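Long-range contacts in chloroplastic group IIB intron splicing facilitator CRS2, chloroplastic (Zea mays, PDB 1RYB), which is required for the splicing of group IIB introns in chloroplasts, working in complexes with CAF1 or CAF2, and has no peptidyl-tRNA hydrolase activity: residues A[18-23]-A[70-75]; A[41-46]-A[74-79]; A[58-63]-A[85-90]. One frame throughout, in Å; residues are numbered along the deposited sequence. Where two conformers were deposited one is given.

Contact 1 of 3, residues A[18-23]-A[70-75]; sequences WLIAGL and VPVLVV
At the middle of the mixed sheet of this α/β fold, W18, L19, I20 and A21 lie beside V72, L73, V74 and V75 on two parallel neighbouring strands, 18-22 and 70-77. Five backbone hydrogen bonds join them, crossing back and forth between the strands as parallel pairing demands. I20 uses both its backbone polar groups: its N gives a nearly straight bond (N-H···O 176°) to L73 O at 2.8 Å, while its O receives V75 N. G22 N on V75 O, 3.1 Å, is the last of the series.

L19, A21, L73 and V75 share one face. L73 CG sits between its own backbone N and carbonyl carbon (chi1 55°), and from there meets L19 CG at 3.8 Å, the two branched chains crossing obliquely; L73 CD2 also reaches W18 O at 3.5 Å. L19 CD2 turns to V75 CG2, 3.8 Å away. Helix 84-94 covers this face through L91 and I88. An alanine in place of L73 would probably open a gap beside L19 CG and leave Y95, which also touches this side chain, less well packed.

The other face carries W18, I20, V72 and V74. The indole of W18 has CG anti to the carbonyl carbon (chi1 -76°), and its CD1 meets V70 CG1 at 3.5 Å, while the ring stacks on that of H101. I20 CD1 lies 4.2 Å from V72 CB, and I67 of the adjoining strand touches both residues.

Strand 18-22 also bonds along its remaining edge to strand 102-108, so the pairing belongs to a parallel sheet core with helices packed on both faces, as in the peptidyl-tRNA hydrolase family.

Contact 2 of 3, residues A[41-46]-A[74-79]; sequences MVDRIA and VVKPQS
V42 and K76 lie alongside each other and run in opposite directions, the valine reaching from helix 37-48 and the lysine from strand 70-77. V42 CG2 presses on K76 CG at 3.5 Å, tighter than usual for two carbons, and is also 3.8 Å from K76 CD. Farther out, K76 meets a second partner at a different angle: the side chains of D43 and K76 cross at about a right angle. A bend at chi3 (-69°) places CE beside the carboxylate, 3.2 Å from D43 OD1, and the ammonium NZ then bonds to that same oxygen at 2.7 Å. OD1 takes this salt bridge on its syn lone pair, the side of the other oxygen. A water accepts a hydrogen bond from K76 NZ at 2.9 Å and gives a weak one to D43 OD2, so the second oxygen is linked to the lysine only loosely, through solvent.

The helix lies against one face of the central sheet, its local direction 151° from that of the strand: a helix layer on a β-sheet, as α/β folds are built. Helix 169-192 packs against the same helix, with V183 and V186 touching I45.

Deeper in, the contact is wholly apolar and looser. A46 CB lies 4.1 Å from V74 CG2 in the conformer described, one of two modelled for this valine, and I45 CG2 stands 4.4 Å from V74 CG1. M53, in a loop, touches D43, A46 and V74, while F39, one turn before V42, lies against K76.

Contact 3 of 3, residues A[58-63]-A[85-90]; sequences SKSLLG and GEAIGP
S58 and A87 make the close part of this contact, where the turn leading into strand 60-67 meets helix 84-94. S58 OG, anti to its backbone N (chi1 -170°), donates to A87 O at 2.9 Å in the conformer described, one of two modelled; it approaches in the carbonyl plane, on a lone pair, with a C=O···O angle of 122°. S58, K59 and S60 also touch a crystal neighbour, so details here may depend partly on the lattice. The methyl of A87 rests against a pair of oxygens that are bonded to each other, S60 OG at 3.2 Å and S58 O at 3.3 Å. S60 OG donates to S58 O from well above the carbonyl plane, an internal bond that ties the turn together. L91, one turn farther along the helix, touches both serines.

Toward solvent the fit slackens. The long chain of K59 passes over E86 at a slant, its CD 4.0 Å from E86 CB, but NZ and OE2 remain 4.4 Å apart.

P90 has no N-H to offer the preceding helical turn, and the helix kinks there. A water donates to E86 O at 3.1 Å and also to S58 OG, which thus both gives and receives a hydrogen bond. The chemistry implies a junction held by a serine and a bound water at a kinked helix, with K59 and E86 near enough for a loose charge attraction at most, not a salt bridge.

How the contacts relate
Strand 70-77 is common to contacts 1 and 2, which share V74 and V75, while contact 3 joins the elements immediately before and after it in the chain. Contact 1 is sheet core, built from regular backbone bonds and aliphatic packing. Contact 2, also largely buried, lays a helix on one face of that sheet and adds a salt bridge where the packing gives way to water. Contact 3 is only partly buried and relies on hydroxyls, a carbonyl and solvent. The three touch directly: V42 CG1 packs on G22, I88 on A21, and backbone pairing between strands 60-67 and 70-77 brings V74 against G63. Helix 37-48 lies on the V74 face of the sheet, helix 84-94 on the opposite, V75 face.

Contact 1 of 3, residues A[18-23]-A[70-75]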
# COMPACT_ATOMS: atom_id res chain seq x y z
N TRP A 18 12.63 0.91 6.72
CA TRP A 18 11.60 0.49 5.76
C TRP A 18 10.80 1.69 5.31
O TRP A 18 10.63 2.66 6.05
CB TRP A 18 10.58 -0.52 6.34
CG TRP A 18 11.14 -1.91 6.46
CD1 TRP A 18 12.17 -2.31 7.31
CD2 TRP A 18 10.69 -3.09 5.77
NE1 TRP A 18 12.40 -3.65 7.16
CE2 TRP A 18 11.52 -4.16 6.20
CE3 TRP A 18 9.73 -3.34 4.78
CZ2 TRP A 18 11.27 -5.47 5.78
CZ3 TRP A 18 9.60 -4.66 4.27
CH2 TRP A 18 10.36 -5.68 4.77
N LEU A 19 10.28 1.58 4.10
CA LEU A 19 9.39 2.61 3.60
C LEU A 19 8.12 1.87 3.30
O LEU A 19 8.14 0.99 2.48
CB LEU A 19 10.01 3.29 2.36
CG LEU A 19 9.22 4.48 1.77
CD1 LEU A 19 10.09 5.00 0.60
CD2 LEU A 19 7.92 3.93 1.13
N ILE A 20 7.05 2.18 4.02
CA ILE A 20 5.81 1.51 3.88
C ILE A 20 4.87 2.44 3.16
O ILE A 20 4.38 3.47 3.75
CB ILE A 20 5.28 1.11 5.30
CG1 ILE A 20 6.28 0.10 6.00
CG2 ILE A 20 3.87 0.46 5.17
CD1 ILE A 20 5.99 -0.09 7.45
N ALA A 21 4.56 2.10 1.90
CA ALA A 21 3.74 3.03 1.09
C ALA A 21 2.42 2.44 0.69
O ALA A 21 2.38 1.34 0.22
CB ALA A 21 4.54 3.43 -0.19
N GLY A 22 1.33 3.18 0.92
CA GLY A 22 -0.01 2.74 0.54
C GLY A 22 -0.43 3.65 -0.64
O GLY A 22 -0.21 4.90 -0.59
N LEU A 23 -0.93 3.01 -1.74
CA LEU A 23 -1.34 3.68 -2.97
C LEU A 23 -2.77 4.21 -2.91
O LEU A 23 -3.68 3.61 -2.29
CB LEU A 23 -1.16 2.77 -4.16
CG LEU A 23 0.30 2.29 -4.24
CD1 LEU A 23 0.51 1.62 -5.58
CD2 LEU A 23 1.25 3.52 -4.17
N VAL A 70 12.81 -1.15 14.55
CA VAL A 70 13.09 -0.83 13.15
C VAL A 70 12.50 0.53 12.80
O VAL A 70 11.31 0.76 12.93
CB VAL A 70 12.46 -1.91 12.17
CG1 VAL A 70 12.91 -1.72 10.71
CG2 VAL A 70 12.82 -3.31 12.66
N PRO A 71 13.32 1.37 12.30
CA PRO A 71 12.85 2.71 11.84
C PRO A 71 12.05 2.51 10.53
O PRO A 71 12.46 1.76 9.62
CB PRO A 71 14.12 3.48 11.53
CG PRO A 71 15.29 2.62 11.98
CD PRO A 71 14.80 1.20 12.26
N VAL A 72 10.95 3.22 10.41
CA VAL A 72 10.20 3.11 9.17
C VAL A 72 9.68 4.49 8.79
O VAL A 72 9.51 5.41 9.65
CB VAL A 72 8.95 2.19 9.39
CG1 VAL A 72 9.30 0.81 9.95
CG2 VAL A 72 7.86 2.82 10.30
N LEU A 73 9.34 4.61 7.53
CA LEU A 73 8.54 5.76 7.14
C LEU A 73 7.24 5.25 6.56
O LEU A 73 7.24 4.18 5.98
CB LEU A 73 9.24 6.80 6.29
CG LEU A 73 9.87 6.34 5.02
CD1 LEU A 73 9.83 7.52 4.06
CD2 LEU A 73 11.35 6.01 5.24
N VAL A 74 6.14 5.88 6.87
CA VAL A 74 4.84 5.48 6.34
C VAL A 74 4.41 6.55 5.39
O VAL A 74 4.46 7.66 5.74
CB VAL A 74 3.77 5.16 7.41
CG1 VAL A 74 4.15 3.92 8.21
CG2 VAL A 74 3.55 6.31 8.31
N VAL A 75 4.04 6.20 4.17
CA VAL A 75 3.85 7.20 3.12
C VAL A 75 2.55 7.02 2.32
O VAL A 75 2.21 5.90 1.99
CB VAL A 75 4.99 6.95 2.11
CG1 VAL A 75 4.90 7.86 0.88
CG2 VAL A 75 6.35 7.02 2.73

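Contact 2 of 3, residues A[41-46]-A[74-79]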
# COMPACT_ATOMS: atom_id res chain seq x y z
N MET A 41 -4.95 1.11 4.72
CA MET A 41 -4.04 0.20 5.45
C MET A 41 -2.91 0.96 6.11
O MET A 41 -2.58 0.71 7.26
CB MET A 41 -3.44 -0.90 4.53
CG MET A 41 -2.61 -1.95 5.26
SD MET A 41 -3.61 -3.00 6.32
CE MET A 41 -4.39 -4.10 5.09
N VAL A 42 -2.24 1.82 5.34
CA VAL A 42 -1.19 2.61 5.94
C VAL A 42 -1.73 3.54 7.07
O VAL A 42 -1.06 3.76 8.07
CB VAL A 42 -0.23 3.31 4.95
CG1 VAL A 42 0.40 2.26 4.05
CG2 VAL A 42 -0.89 4.38 4.14
N ASP A 43 -2.91 4.06 6.93
CA ASP A 43 -3.46 4.86 8.01
C ASP A 43 -3.59 4.05 9.24
O ASP A 43 -3.36 4.52 10.32
CB ASP A 43 -4.86 5.43 7.69
CG ASP A 43 -4.77 6.63 6.74
OD1 ASP A 43 -3.81 7.34 6.63
OD2 ASP A 43 -5.89 6.82 6.07
N ARG A 44 -3.98 2.83 9.07
CA ARG A 44 -4.17 1.93 10.19
C ARG A 44 -2.85 1.53 10.78
O ARG A 44 -2.69 1.46 11.99
CB ARG A 44 -5.03 0.74 9.75
CG ARG A 44 -5.20 -0.29 10.84
CD ARG A 44 -6.02 0.19 12.06
NE ARG A 44 -6.06 -0.90 13.07
CZ ARG A 44 -5.17 -1.11 14.06
NH1 ARG A 44 -4.16 -0.30 14.36
NH2 ARG A 44 -5.34 -2.19 14.82
N ILE A 45 -1.85 1.30 9.94
CA ILE A 45 -0.52 0.97 10.49
C ILE A 45 0.02 2.16 11.27
O ILE A 45 0.54 2.03 12.41
CB ILE A 45 0.44 0.55 9.37
CG1 ILE A 45 -0.06 -0.81 8.82
CG2 ILE A 45 1.91 0.48 9.84
CD1 ILE A 45 0.54 -1.10 7.45
N ALA A 46 -0.12 3.31 10.69
CA ALA A 46 0.38 4.52 11.33
C ALA A 46 -0.27 4.71 12.66
O ALA A 46 0.36 5.01 13.67
CB ALA A 46 0.14 5.73 10.45
N VAL A 74 6.14 5.88 6.87
CA VAL A 74 4.84 5.48 6.34
C VAL A 74 4.41 6.55 5.39
O VAL A 74 4.46 7.66 5.74
CB VAL A 74 3.77 5.16 7.41
CG1 VAL A 74 4.15 3.92 8.21
CG2 VAL A 74 3.55 6.31 8.31
N VAL A 75 4.04 6.20 4.17
CA VAL A 75 3.85 7.20 3.12
C VAL A 75 2.55 7.02 2.32
O VAL A 75 2.21 5.90 1.99
CB VAL A 75 4.99 6.95 2.11
CG1 VAL A 75 4.90 7.86 0.88
CG2 VAL A 75 6.35 7.02 2.73
N LYS A 76 1.89 8.13 2.01
CA LYS A 76 0.71 8.21 1.13
C LYS A 76 1.07 9.24 0.07
O LYS A 76 1.07 10.47 0.33
CB LYS A 76 -0.55 8.69 1.86
CG LYS A 76 -0.99 7.61 2.91
CD LYS A 76 -2.44 7.81 3.40
CE LYS A 76 -2.56 9.05 4.25
NZ LYS A 76 -3.92 9.29 4.83
N PRO A 77 1.44 8.79 -1.11
CA PRO A 77 1.74 9.72 -2.16
C PRO A 77 0.48 10.50 -2.51
O PRO A 77 -0.66 9.98 -2.49
CB PRO A 77 2.10 8.86 -3.39
CG PRO A 77 2.48 7.49 -2.80
CD PRO A 77 1.65 7.41 -1.53
N GLN A 78 0.67 11.78 -2.73
CA GLN A 78 -0.39 12.67 -3.10
C GLN A 78 -0.18 13.17 -4.54
O GLN A 78 -0.37 14.34 -4.84
CB GLN A 78 -0.45 13.90 -2.15
CG GLN A 78 -0.47 13.43 -0.67
CD GLN A 78 -1.74 12.71 -0.30
OE1 GLN A 78 -1.69 11.63 0.37
NE2 GLN A 78 -2.87 13.31 -0.66
N SER A 79 0.24 12.26 -5.40
CA SER A 79 0.59 12.58 -6.77
C SER A 79 -0.46 12.18 -7.81
O SER A 79 -0.34 12.43 -9.00
CB SER A 79 1.80 11.69 -7.00
OG SER A 79 1.47 10.33 -6.64
O HOH W 1 -6.40 8.74 3.43

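Contact 3 of 3, residues A[58-63]-A[85-90]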
# COMPACT_ATOMS: atom_id res chain seq x y z
N SER A 58 8.39 15.29 -1.14
CA SER A 58 8.39 14.44 -2.36
C SER A 58 6.98 13.98 -2.83
O SER A 58 6.71 12.78 -3.01
CB SER A 58 9.22 13.16 -2.10
OG SER A 58 9.41 12.46 -3.34
N LYS A 59 6.08 14.95 -2.99
CA LYS A 59 4.69 14.72 -3.47
C LYS A 59 3.93 13.81 -2.59
O LYS A 59 2.98 13.21 -3.06
CB LYS A 59 4.76 14.02 -4.82
CG LYS A 59 5.54 14.79 -5.91
CD LYS A 59 5.49 14.08 -7.27
CE LYS A 59 5.68 15.02 -8.44
NZ LYS A 59 6.99 15.69 -8.33
N SER A 60 4.27 13.74 -1.28
CA SER A 60 3.58 12.81 -0.40
C SER A 60 3.27 13.42 0.93
O SER A 60 3.83 14.43 1.31
CB SER A 60 4.55 11.65 -0.08
OG SER A 60 4.93 10.99 -1.31
N LEU A 61 2.46 12.72 1.65
CA LEU A 61 2.25 12.88 3.08
C LEU A 61 3.02 11.71 3.68
O LEU A 61 2.92 10.58 3.18
CB LEU A 61 0.77 12.70 3.50
CG LEU A 61 0.01 13.97 3.47
CD1 LEU A 61 -1.47 13.64 3.77
CD2 LEU A 61 0.64 14.91 4.52
N LEU A 62 3.81 11.95 4.74
CA LEU A 62 4.46 10.82 5.33
C LEU A 62 4.62 11.06 6.79
O LEU A 62 4.49 12.21 7.26
CB LEU A 62 5.81 10.45 4.67
CG LEU A 62 6.87 11.53 4.75
CD1 LEU A 62 7.80 11.35 5.99
CD2 LEU A 62 7.76 11.54 3.50
N GLY A 63 5.00 10.00 7.49
CA GLY A 63 5.33 10.05 8.95
C GLY A 63 6.53 9.15 9.21
O GLY A 63 6.71 8.11 8.56
N GLY A 85 5.15 6.52 -8.39
CA GLY A 85 6.57 6.28 -8.38
C GLY A 85 7.35 7.57 -8.26
O GLY A 85 8.49 7.61 -7.67
N GLU A 86 6.77 8.60 -8.82
CA GLU A 86 7.37 9.91 -8.75
C GLU A 86 7.56 10.35 -7.34
O GLU A 86 8.45 11.13 -7.08
CB GLU A 86 6.55 11.00 -9.53
CG GLU A 86 6.64 10.68 -11.03
CD GLU A 86 6.00 11.69 -11.93
OE1 GLU A 86 5.75 11.44 -13.06
OE2 GLU A 86 5.57 12.77 -11.34
N ALA A 87 6.64 9.92 -6.44
CA ALA A 87 6.75 10.24 -5.03
C ALA A 87 7.70 9.25 -4.29
O ALA A 87 8.57 9.64 -3.50
CB ALA A 87 5.37 10.13 -4.38
N ILE A 88 7.50 7.91 -4.53
CA ILE A 88 8.22 6.91 -3.79
C ILE A 88 9.70 6.80 -4.12
O ILE A 88 10.54 6.60 -3.23
CB ILE A 88 7.48 5.59 -3.88
CG1 ILE A 88 6.15 5.71 -3.11
CG2 ILE A 88 8.35 4.45 -3.34
CD1 ILE A 88 5.08 4.76 -3.66
N GLY A 89 10.06 6.88 -5.41
CA GLY A 89 11.50 6.75 -5.74
C GLY A 89 12.36 7.72 -4.98
O GLY A 89 13.34 7.33 -4.38
N PRO A 90 12.03 9.02 -5.06
CA PRO A 90 12.83 10.00 -4.39
C PRO A 90 12.89 9.81 -2.90
O PRO A 90 13.91 10.16 -2.28
CB PRO A 90 12.33 11.39 -4.81
CG PRO A 90 11.74 11.12 -6.19
CD PRO A 90 11.21 9.70 -6.11
O HOH W 2 9.25 13.80 -5.81